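Local coordinates for putative flavoprotein (Bacteroides eggerthii, PDB 4ICI) that binds flavin mononucleotide in a flavodoxin-like fold and probably serves as an electron-transfer flavoprotein, its physiological partner being unknown, at residues I93-W98 / P122-G127; Y43-A48 / R104-F109; K118-F123 / L145-G150. All coordinates share one frame; numbering follows the deposited sequence.

All three contacts reach one five-stranded parallel sheet. Contact 1 lies deepest: it pairs strands 90-96 and 119-125 by regular backbone bonds, and the ends of these strands run into the flavin site. Contact 3 uses strand 119-125 again, sharing P122 and F123, but joins it to the outermost strand 146-152, where bonding is sparser and two waters enter. Contact 2 is buried and apolar, with no polar pair across it; it sets helix 104-112 against the chain leaving the other outermost strand, 41-44. It touches contact 1 where I106 and F109 meet I93 and Y95, whereas contacts 2 and 3 lie on opposite sides of the chain's centre without touching.

Contact 1 (I93-W98 / P122-G127); sequences IGYPIW and PFATSG. With FMN (flavin mononucleotide), chain B.
Strands 90-96 and 119-125 are neighbours in the parallel sheet of a flavodoxin-like fold, the two ends of a beta-alpha-beta unit that passes through helix 104-112. I93 to P96 pair with P122 to T125, the backbone bonds alternating in direction: F123 N to I93 O, Y95 N to F123 O, and T125 N to Y95 O. Just past the paired residues I97 N adds one more, to T125 O at 2.9 Å. P122 and P96 lack an N-H, and both fit because their nitrogens are not called on in this pairing.

On one face of the sheet the F123 ring lies flat over G94, whose CA sits 3.4 Å from the ring centroid, a CH-pi contact; the ring lies where a beta carbon would stand, so glycine suits the place. On the other face Y95 holds its CG between backbone N and carbonyl carbon (chi1 48°), and the ring passes beside the neighbouring strand, with Y95 OH 3.7 Å from P122 CB and Y95 CE2 4.0 Å from A124 CB. F123 O stands over one face of the Y95 ring, 3.6 Å above its plane and offset toward the rim. The tyrosine hydroxyl is bonded to S134.

At the C-terminal ends of the two strands the polypeptide meets the cofactor. I97 O accepts a bond from FMN O2' at 2.7 Å, T125 OG1 pairs with FMN O4', and G127 N donates to FMN N1 at 3.0 Å. W98 lays one face of its ring against the dimethylbenzene end of the flavin. Binding FMN at the C-terminal ends of parallel strands is characteristic of flavodoxins.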
loop_
_atom_site.group_PDB
_atom_site.type_symbol
_atom_site.label_atom_id
_atom_site.label_comp_id
_atom_site.label_asym_id
_atom_site.label_seq_id
_atom_site.Cartn_x
_atom_site.Cartn_y
_atom_site.Cartn_z
ATOM N N ILE A 93 3.947 -0.710 -2.172
ATOM C CA ILE A 93 2.834 -1.058 -1.305
ATOM C C ILE A 93 1.821 0.078 -1.327
ATOM O O ILE A 93 2.099 1.181 -0.837
ATOM C CB ILE A 93 3.265 -1.295 0.144
ATOM C CG1 ILE A 93 4.343 -2.368 0.220
ATOM C CG2 ILE A 93 2.060 -1.671 0.987
ATOM C CD1 ILE A 93 4.906 -2.631 1.642
ATOM N N GLY A 94 0.659 -0.160 -1.951
ATOM C CA GLY A 94 -0.337 0.848 -2.121
ATOM C C GLY A 94 -1.578 0.669 -1.277
ATOM O O GLY A 94 -1.989 -0.458 -0.935
ATOM N N TYR A 95 -2.197 1.795 -0.952
ATOM C CA TYR A 95 -3.357 1.811 -0.055
ATOM C C TYR A 95 -4.140 3.105 -0.203
ATOM O O TYR A 95 -3.587 4.146 -0.528
ATOM C CB TYR A 95 -2.935 1.598 1.420
ATOM C CG TYR A 95 -1.775 2.473 1.873
ATOM C CD1 TYR A 95 -0.462 2.053 1.699
ATOM C CD2 TYR A 95 -1.990 3.698 2.428
ATOM C CE1 TYR A 95 0.598 2.880 2.082
ATOM C CE2 TYR A 95 -0.947 4.518 2.812
ATOM C CZ TYR A 95 0.341 4.110 2.639
ATOM O OH TYR A 95 1.412 4.918 2.998
ATOM N N PRO A 96 -5.420 3.071 0.170
ATOM C CA PRO A 96 -6.149 4.299 0.429
ATOM C C PRO A 96 -5.720 4.871 1.778
ATOM O O PRO A 96 -5.429 4.108 2.707
ATOM C CB PRO A 96 -7.591 3.830 0.509
ATOM C CG PRO A 96 -7.502 2.419 1.043
ATOM C CD PRO A 96 -6.226 1.873 0.446
ATOM N N ILE A 97 -5.671 6.181 1.908
ATOM C CA ILE A 97 -5.427 6.836 3.206
ATOM C C ILE A 97 -6.684 6.732 4.051
ATOM O O ILE A 97 -7.737 7.160 3.612
ATOM C CB ILE A 97 -5.108 8.338 3.046
ATOM C CG1 ILE A 97 -3.834 8.572 2.220
ATOM C CG2 ILE A 97 -5.022 9.048 4.432
ATOM C CD1 ILE A 97 -2.581 7.840 2.737
ATOM N N TRP A 98 -6.594 6.130 5.233
ATOM C CA TRP A 98 -7.685 6.043 6.199
ATOM C C TRP A 98 -7.239 6.728 7.495
ATOM O O TRP A 98 -6.290 6.294 8.134
ATOM C CB TRP A 98 -8.054 4.598 6.510
ATOM C CG TRP A 98 -8.813 3.867 5.470
ATOM C CD1 TRP A 98 -9.137 4.285 4.198
ATOM C CD2 TRP A 98 -9.285 2.517 5.567
ATOM N NE1 TRP A 98 -9.817 3.287 3.527
ATOM C CE2 TRP A 98 -9.910 2.197 4.344
ATOM C CE3 TRP A 98 -9.255 1.550 6.578
ATOM C CZ2 TRP A 98 -10.508 0.967 4.101
ATOM C CZ3 TRP A 98 -9.856 0.333 6.318
ATOM C CH2 TRP A 98 -10.472 0.052 5.082
ATOM N N PRO A 122 5.993 3.078 -0.546
ATOM C CA PRO A 122 4.534 3.206 -0.442
ATOM C C PRO A 122 3.961 4.065 -1.564
ATOM O O PRO A 122 4.644 4.907 -2.124
ATOM C CB PRO A 122 4.344 3.896 0.917
ATOM C CG PRO A 122 5.574 4.774 1.052
ATOM C CD PRO A 122 6.687 4.030 0.336
ATOM N N PHE A 123 2.690 3.876 -1.841
ATOM C CA PHE A 123 1.918 4.798 -2.652
ATOM C C PHE A 123 0.493 4.793 -2.173
ATOM O O PHE A 123 0.072 3.874 -1.466
ATOM C CB PHE A 123 2.044 4.480 -4.160
ATOM C CG PHE A 123 1.385 3.192 -4.609
ATOM C CD1 PHE A 123 2.049 1.989 -4.505
ATOM C CD2 PHE A 123 0.138 3.210 -5.206
ATOM C CE1 PHE A 123 1.474 0.799 -4.954
ATOM C CE2 PHE A 123 -0.428 2.047 -5.683
ATOM C CZ PHE A 123 0.249 0.846 -5.556
ATOM N N ALA A 124 -0.281 5.805 -2.558
ATOM C CA ALA A 124 -1.620 5.933 -1.993
ATOM C C ALA A 124 -2.551 6.699 -2.883
ATOM O O ALA A 124 -2.115 7.407 -3.799
ATOM C CB ALA A 124 -1.547 6.603 -0.589
ATOM N N THR A 125 -3.834 6.531 -2.605
ATOM C CA THR A 125 -4.860 7.463 -3.050
ATOM C C THR A 125 -5.595 8.004 -1.834
ATOM O O THR A 125 -5.540 7.421 -0.752
ATOM C CB THR A 125 -5.848 6.842 -4.072
ATOM O OG1 THR A 125 -6.689 5.873 -3.457
ATOM C CG2 THR A 125 -5.120 6.240 -5.286
ATOM N N SER A 126 -6.263 9.154 -1.989
ATOM C CA SER A 126 -6.916 9.820 -0.857
ATOM C C SER A 126 -7.953 10.791 -1.357
ATOM O O SER A 126 -8.017 11.110 -2.563
ATOM C CB SER A 126 -5.918 10.593 -0.010
ATOM O OG SER A 126 -5.535 11.800 -0.654
ATOM N N GLY A 127 -8.704 11.286 -0.389
ATOM C CA GLY A 127 -9.637 12.383 -0.609
ATOM C C GLY A 127 -9.031 13.759 -0.450
ATOM O O GLY A 127 -9.784 14.746 -0.374
HETATM N N1 FMN B . -9.112 10.619 2.554
HETATM C C2 FMN B . -8.242 11.581 3.004
HETATM O O2 FMN B . -7.859 12.450 2.225
HETATM N N3 FMN B . -7.822 11.563 4.328
HETATM C C4 FMN B . -8.275 10.633 5.247
HETATM O O4 FMN B . -7.785 10.682 6.391
HETATM C C4A FMN B . -9.194 9.672 4.796
HETATM N N5 FMN B . -9.717 8.712 5.691
HETATM C C5A FMN B . -10.599 7.752 5.176
HETATM C C6 FMN B . -11.105 6.765 6.033
HETATM C C7 FMN B . -11.959 5.800 5.561
HETATM C C7M FMN B . -12.453 4.721 6.478
HETATM C C8 FMN B . -12.329 5.776 4.227
HETATM C C8M FMN B . -13.285 4.722 3.719
HETATM C C9 FMN B . -11.842 6.756 3.372
HETATM C C9A FMN B . -10.952 7.750 3.828
HETATM N N10 FMN B . -10.443 8.735 2.967
HETATM C C10 FMN B . -9.571 9.680 3.448
HETATM C "C1'" FMN B . -10.795 8.706 1.501
HETATM C "C2'" FMN B . -9.924 7.625 0.800
HETATM O "O2'" FMN B . -8.548 7.730 1.074
HETATM C "C3'" FMN B . -10.029 7.724 -0.735
HETATM O "O3'" FMN B . -11.431 7.820 -1.140
HETATM C "C4'" FMN B . -9.280 6.584 -1.489
HETATM O "O4'" FMN B . -9.094 7.026 -2.813
HETATM C "C5'" FMN B . -10.170 5.284 -1.525
HETATM O "O5'" FMN B . -9.399 4.331 -2.210
HETATM P P FMN B . -9.978 2.907 -2.656
HETATM O O1P FMN B . -11.091 3.233 -3.666
HETATM O O2P FMN B . -8.880 2.099 -3.160
HETATM O O3P FMN B . -10.564 2.173 -1.446
#

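Contact 2 (Y43-A48 / R104-F109); sequences YPIAPA and RIINTF. With EDO (1,2-ethanediol), chain E.
Apolar packing dominates where I45 reaches from the chain leaving edge strand 41-44 to I105, I106 and F109 on one side of helix 104-112. I45 meets all three. Its CD1 stands 3.8 Å from I106 CD1, the two side chains crossing at about a right angle, while its other branch, CG2, is 4.0 Å from I105 CG1. I105 runs past I45 in the opposite sense; its CG1 is anti to the backbone N (chi1 -159°), and its terminal CD1 continues to P47, resting 3.7 Å from P47 CA and 3.8 Å from P47 CB. A branched residue suits position 45 because it offers one arm, CG2, to I105 and the other, ending in CD1, to I106 and F109.

Aromatic contacts follow along the same helix. I45 CD1 lies over one face of the F109 ring, 4.2 Å from its centroid, in a CH-pi contact. Y43 and F109 slide past each other with their planes 39° apart, an oblique pairing in which Y43 CE2 comes to 3.5 Å from F109 CE1. F109 CD1 lies at the edge of the Y43 ring, in its plane. Further in, F109 also packs on A19 and I93, so it joins the helix to the central strands.

Polar bonds near the contact point to other partners. The Y43 hydroxyl bonds to the carbonyl of S80, and in the crystal I45 O accepts a bond at 2.7 Å from O2 of a 1,2-ethanediol, probably taken up from the crystallisation liquor.

With carbon meeting carbon throughout, helix 104-112 and residues 43-47 are held together by the hydrophobic effect and close fit of shapes, while the tyrosine hydroxyl finds its hydrogen bond at S80.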
loop_
_atom_site.group_PDB
_atom_site.type_symbol
_atom_site.label_atom_id
_atom_site.label_comp_id
_atom_site.label_asym_id
_atom_site.label_seq_id
_atom_site.Cartn_x
_atom_site.Cartn_y
_atom_site.Cartn_z
ATOM N N TYR A 43 -0.111 -7.557 -7.153
ATOM C CA TYR A 43 -0.624 -8.441 -6.127
ATOM C C TYR A 43 -1.712 -7.682 -5.349
ATOM O O TYR A 43 -1.417 -6.828 -4.505
ATOM C CB TYR A 43 0.491 -8.905 -5.193
ATOM C CG TYR A 43 0.015 -9.579 -3.905
ATOM C CD1 TYR A 43 -0.726 -10.751 -3.930
ATOM C CD2 TYR A 43 0.343 -9.049 -2.681
ATOM C CE1 TYR A 43 -1.160 -11.354 -2.742
ATOM C CE2 TYR A 43 -0.087 -9.651 -1.501
ATOM C CZ TYR A 43 -0.830 -10.784 -1.546
ATOM O OH TYR A 43 -1.229 -11.371 -0.341
ATOM N N PRO A 44 -2.993 -7.982 -5.645
ATOM C CA PRO A 44 -4.051 -7.443 -4.834
ATOM C C PRO A 44 -4.030 -8.100 -3.440
ATOM O O PRO A 44 -4.059 -9.336 -3.301
ATOM C CB PRO A 44 -5.319 -7.802 -5.606
ATOM C CG PRO A 44 -4.852 -8.158 -7.025
ATOM C CD PRO A 44 -3.503 -8.773 -6.784
ATOM N N ILE A 45 -3.974 -7.260 -2.416
ATOM C CA ILE A 45 -4.034 -7.702 -1.022
ATOM C C ILE A 45 -5.518 -7.842 -0.700
ATOM O O ILE A 45 -6.191 -6.831 -0.465
ATOM C CB ILE A 45 -3.367 -6.669 -0.079
ATOM C CG1 ILE A 45 -1.862 -6.461 -0.434
ATOM C CG2 ILE A 45 -3.547 -7.094 1.371
ATOM C CD1 ILE A 45 -1.197 -5.230 0.235
ATOM N N ALA A 46 -6.024 -9.081 -0.750
ATOM C CA ALA A 46 -7.446 -9.331 -0.639
ATOM C C ALA A 46 -7.810 -9.677 0.795
ATOM O O ALA A 46 -7.281 -10.633 1.367
ATOM C CB ALA A 46 -7.891 -10.478 -1.561
ATOM N N PRO A 47 -8.697 -8.901 1.399
ATOM C CA PRO A 47 -9.161 -9.278 2.720
ATOM C C PRO A 47 -9.929 -10.600 2.737
ATOM O O PRO A 47 -10.741 -10.868 1.858
ATOM C CB PRO A 47 -10.075 -8.154 3.134
ATOM C CG PRO A 47 -10.326 -7.370 1.960
ATOM C CD PRO A 47 -9.361 -7.714 0.881
ATOM N N ALA A 48 -9.694 -11.404 3.759
ATOM C CA ALA A 48 -10.446 -12.621 3.948
ATOM C C ALA A 48 -11.948 -12.339 4.127
ATOM O O ALA A 48 -12.781 -13.132 3.684
ATOM C CB ALA A 48 -9.889 -13.399 5.115
ATOM N N ARG A 104 -4.965 -1.070 8.380
ATOM C CA ARG A 104 -4.235 -2.081 9.132
ATOM C C ARG A 104 -3.918 -3.353 8.350
ATOM O O ARG A 104 -2.978 -4.059 8.694
ATOM C CB ARG A 104 -4.947 -2.413 10.432
ATOM C CG ARG A 104 -5.312 -1.240 11.346
ATOM C CD ARG A 104 -4.198 -0.344 11.692
ATOM N NE ARG A 104 -4.595 0.643 12.698
ATOM C CZ ARG A 104 -3.814 1.647 13.098
ATOM N NH1 ARG A 104 -2.595 1.790 12.574
ATOM N NH2 ARG A 104 -4.222 2.441 14.080
ATOM N N ILE A 105 -4.663 -3.626 7.280
ATOM C CA ILE A 105 -4.311 -4.772 6.441
ATOM C C ILE A 105 -2.932 -4.622 5.787
ATOM O O ILE A 105 -2.291 -5.599 5.455
ATOM C CB ILE A 105 -5.426 -5.072 5.386
ATOM C CG1 ILE A 105 -5.341 -6.518 4.866
ATOM C CG2 ILE A 105 -5.412 -4.009 4.280
ATOM C CD1 ILE A 105 -6.545 -6.950 4.046
ATOM N N ILE A 106 -2.456 -3.382 5.657
ATOM C CA ILE A 106 -1.094 -3.160 5.186
ATOM C C ILE A 106 -0.076 -3.710 6.204
ATOM O O ILE A 106 0.922 -4.320 5.820
ATOM C CB ILE A 106 -0.844 -1.674 4.854
ATOM C CG1 ILE A 106 -1.745 -1.239 3.680
ATOM C CG2 ILE A 106 0.631 -1.450 4.522
ATOM C CD1 ILE A 106 -1.672 -2.109 2.372
ATOM N N ASN A 107 -0.354 -3.514 7.483
ATOM C CA ASN A 107 0.468 -4.126 8.521
ATOM C C ASN A 107 0.410 -5.664 8.429
ATOM O O ASN A 107 1.426 -6.355 8.568
ATOM C CB ASN A 107 0.048 -3.666 9.919
ATOM C CG ASN A 107 0.084 -2.156 10.081
ATOM O OD1 ASN A 107 -0.884 -1.454 9.747
ATOM N ND2 ASN A 107 1.205 -1.639 10.589
ATOM N N THR A 108 -0.789 -6.222 8.196
ATOM C CA THR A 108 -0.879 -7.680 8.023
ATOM C C THR A 108 0.010 -8.145 6.861
ATOM O O THR A 108 0.755 -9.130 6.993
ATOM C CB THR A 108 -2.313 -8.141 7.757
ATOM O OG1 THR A 108 -3.167 -7.516 8.721
ATOM C CG2 THR A 108 -2.422 -9.667 7.787
ATOM N N PHE A 109 -0.019 -7.405 5.756
ATOM C CA PHE A 109 0.803 -7.730 4.614
ATOM C C PHE A 109 2.303 -7.705 4.940
ATOM O O PHE A 109 3.043 -8.684 4.671
ATOM C CB PHE A 109 0.528 -6.773 3.443
ATOM C CG PHE A 109 1.512 -6.937 2.323
ATOM C CD1 PHE A 109 1.479 -8.059 1.512
ATOM C CD2 PHE A 109 2.491 -5.952 2.078
ATOM C CE1 PHE A 109 2.412 -8.226 0.499
ATOM C CE2 PHE A 109 3.414 -6.149 1.075
ATOM C CZ PHE A 109 3.369 -7.272 0.302
HETATM C C1 EDO E . -8.157 -6.894 -3.574
HETATM O O1 EDO E . -9.360 -7.033 -2.801
HETATM C C2 EDO E . -7.397 -5.574 -3.343
HETATM O O2 EDO E . -7.517 -5.064 -2.039
#

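Contact 3 (K118-F123 / L145-G150); sequences KTVVPF and LNWKEG
Segments 118-123 and 145-150 run in roughly the same direction, 38° apart end to end, and are joined directly by two backbone bonds, both on V120: its N donates to N146 O at 2.9 Å and its O accepts from K148 N at 3.0 Å. Beyond that pair, G150 CA approaches P122 O to 3.0 Å, a CA-H...O contact; P122 O lies where a beta carbon of G150 would stand, which suits glycine. At the other end, a water accepts from N146 N and donates to K118 O, bridging the strands where direct pairing is lacking.

Among the side chains, V120 holds CG1 anti to its backbone N (chi1 -176°) and places it over one face of the W147 six-membered ring, 3.9 Å from the centroid. P122 CD meets the same indole at its edge. W147 is suited to this boundary: its face takes V120 CG1, while the ring packs on L138 and K139 of helix 132-141 and NE1 bonds to the carbonyl of Y142.

The other side, toward the C-terminal residues 168-170, mixes chemistry. T119 CG2 touches K148 CD at 3.5 Å, a tight approach, as the extended lysine crosses it obliquely. K148 NZ bonds to the carbonyl of I168 and to a second water, which also pairs with T119 OG1; threonine serves here by offering both a methyl and a hydroxyl.

Two backbone bonds on V120 are thus supplemented by apolar contact on the indole side and by water-linked polar contact on the lysine side.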
loop_
_atom_site.group_PDB
_atom_site.type_symbol
_atom_site.label_atom_id
_atom_site.label_comp_id
_atom_site.label_asym_id
_atom_site.label_seq_id
_atom_site.Cartn_x
_atom_site.Cartn_y
_atom_site.Cartn_z
ATOM N N LYS A 118 14.843 -5.956 0.386
ATOM C CA LYS A 118 14.158 -5.351 -0.727
ATOM C C LYS A 118 14.027 -3.838 -0.566
ATOM O O LYS A 118 14.108 -3.286 0.536
ATOM C CB LYS A 118 12.762 -5.961 -0.865
ATOM C CG LYS A 118 12.752 -7.481 -0.921
ATOM C CD LYS A 118 11.383 -8.014 -1.230
ATOM C CE LYS A 118 11.295 -9.496 -0.976
ATOM N NZ LYS A 118 12.235 -10.244 -1.831
ATOM N N THR A 119 13.811 -3.162 -1.689
ATOM C CA THR A 119 13.437 -1.758 -1.678
ATOM C C THR A 119 11.921 -1.729 -1.520
ATOM O O THR A 119 11.218 -2.372 -2.304
ATOM C CB THR A 119 13.868 -1.063 -2.965
ATOM O OG1 THR A 119 15.288 -1.191 -3.099
ATOM C CG2 THR A 119 13.492 0.395 -2.937
ATOM N N VAL A 120 11.406 -0.967 -0.545
ATOM C CA VAL A 120 9.963 -0.924 -0.240
ATOM C C VAL A 120 9.493 0.522 -0.400
ATOM O O VAL A 120 10.100 1.427 0.172
ATOM C CB VAL A 120 9.680 -1.469 1.164
ATOM C CG1 VAL A 120 8.184 -1.517 1.423
ATOM C CG2 VAL A 120 10.368 -2.877 1.356
ATOM N N VAL A 121 8.426 0.740 -1.168
ATOM C CA VAL A 121 8.009 2.089 -1.565
ATOM C C VAL A 121 6.482 2.196 -1.430
ATOM O O VAL A 121 5.769 1.463 -2.091
ATOM C CB VAL A 121 8.415 2.421 -3.010
ATOM C CG1 VAL A 121 8.197 3.934 -3.258
ATOM C CG2 VAL A 121 9.851 1.964 -3.348
ATOM N N PRO A 122 5.993 3.078 -0.546
ATOM C CA PRO A 122 4.534 3.206 -0.442
ATOM C C PRO A 122 3.961 4.065 -1.564
ATOM O O PRO A 122 4.644 4.907 -2.124
ATOM C CB PRO A 122 4.344 3.896 0.917
ATOM C CG PRO A 122 5.574 4.774 1.052
ATOM C CD PRO A 122 6.687 4.030 0.336
ATOM N N PHE A 123 2.690 3.876 -1.841
ATOM C CA PHE A 123 1.918 4.798 -2.652
ATOM C C PHE A 123 0.493 4.793 -2.173
ATOM O O PHE A 123 0.072 3.874 -1.466
ATOM C CB PHE A 123 2.044 4.480 -4.160
ATOM C CG PHE A 123 1.385 3.192 -4.609
ATOM C CD1 PHE A 123 2.049 1.989 -4.505
ATOM C CD2 PHE A 123 0.138 3.210 -5.206
ATOM C CE1 PHE A 123 1.474 0.799 -4.954
ATOM C CE2 PHE A 123 -0.428 2.047 -5.683
ATOM C CZ PHE A 123 0.249 0.846 -5.556
ATOM N N LEU A 145 13.262 -2.182 7.413
ATOM C CA LEU A 145 13.093 -2.214 5.964
ATOM C C LEU A 145 13.745 -1.049 5.262
ATOM O O LEU A 145 13.929 0.025 5.846
ATOM C CB LEU A 145 11.594 -2.273 5.589
ATOM C CG LEU A 145 10.828 -3.435 6.212
ATOM C CD1 LEU A 145 9.355 -3.419 5.741
ATOM C CD2 LEU A 145 11.500 -4.778 5.880
ATOM N N ASN A 146 14.054 -1.267 3.983
ATOM C CA ASN A 146 14.667 -0.219 3.152
ATOM C C ASN A 146 13.587 0.615 2.456
ATOM O O ASN A 146 13.235 0.372 1.307
ATOM C CB ASN A 146 15.651 -0.793 2.143
ATOM C CG ASN A 146 16.305 0.286 1.306
ATOM O OD1 ASN A 146 16.471 1.402 1.774
ATOM N ND2 ASN A 146 16.650 -0.040 0.052
ATOM N N TRP A 147 13.043 1.570 3.191
ATOM C CA TRP A 147 11.961 2.427 2.699
ATOM C C TRP A 147 12.489 3.539 1.836
ATOM O O TRP A 147 13.477 4.183 2.179
ATOM C CB TRP A 147 11.226 3.058 3.863
ATOM C CG TRP A 147 10.442 2.090 4.699
ATOM C CD1 TRP A 147 10.802 1.558 5.895
ATOM C CD2 TRP A 147 9.125 1.621 4.434
ATOM N NE1 TRP A 147 9.823 0.749 6.368
ATOM C CE2 TRP A 147 8.770 0.760 5.489
ATOM C CE3 TRP A 147 8.221 1.797 3.381
ATOM C CZ2 TRP A 147 7.526 0.123 5.548
ATOM C CZ3 TRP A 147 6.998 1.166 3.440
ATOM C CH2 TRP A 147 6.659 0.344 4.508
ATOM N N LYS A 148 11.807 3.784 0.732
ATOM C CA LYS A 148 12.023 4.975 -0.075
ATOM C C LYS A 148 10.774 5.803 -0.084
ATOM O O LYS A 148 9.712 5.328 0.314
ATOM C CB LYS A 148 12.486 4.609 -1.483
ATOM C CG LYS A 148 13.873 3.929 -1.561
ATOM C CD LYS A 148 14.394 3.755 -2.996
ATOM C CE LYS A 148 15.883 3.367 -3.045
ATOM N NZ LYS A 148 16.434 3.254 -4.450
ATOM N N GLU A 149 10.898 7.050 -0.532
ATOM C CA GLU A 149 9.809 7.993 -0.518
ATOM C C GLU A 149 8.780 7.648 -1.596
ATOM O O GLU A 149 9.127 7.431 -2.768
ATOM C CB GLU A 149 10.358 9.406 -0.727
ATOM C CG GLU A 149 11.174 9.914 0.459
ATOM C CD GLU A 149 10.315 10.166 1.663
ATOM O OE1 GLU A 149 9.372 10.965 1.540
ATOM O OE2 GLU A 149 10.595 9.554 2.726
ATOM N N GLY A 150 7.535 7.634 -1.178
ATOM C CA GLY A 150 6.425 7.339 -2.054
ATOM C C GLY A 150 5.668 8.571 -2.483
ATOM O O GLY A 150 6.067 9.717 -2.218
HETATM O O HOH W 1 13.821 -3.958 3.039
HETATM O O HOH W 2 15.960 0.546 -5.338
#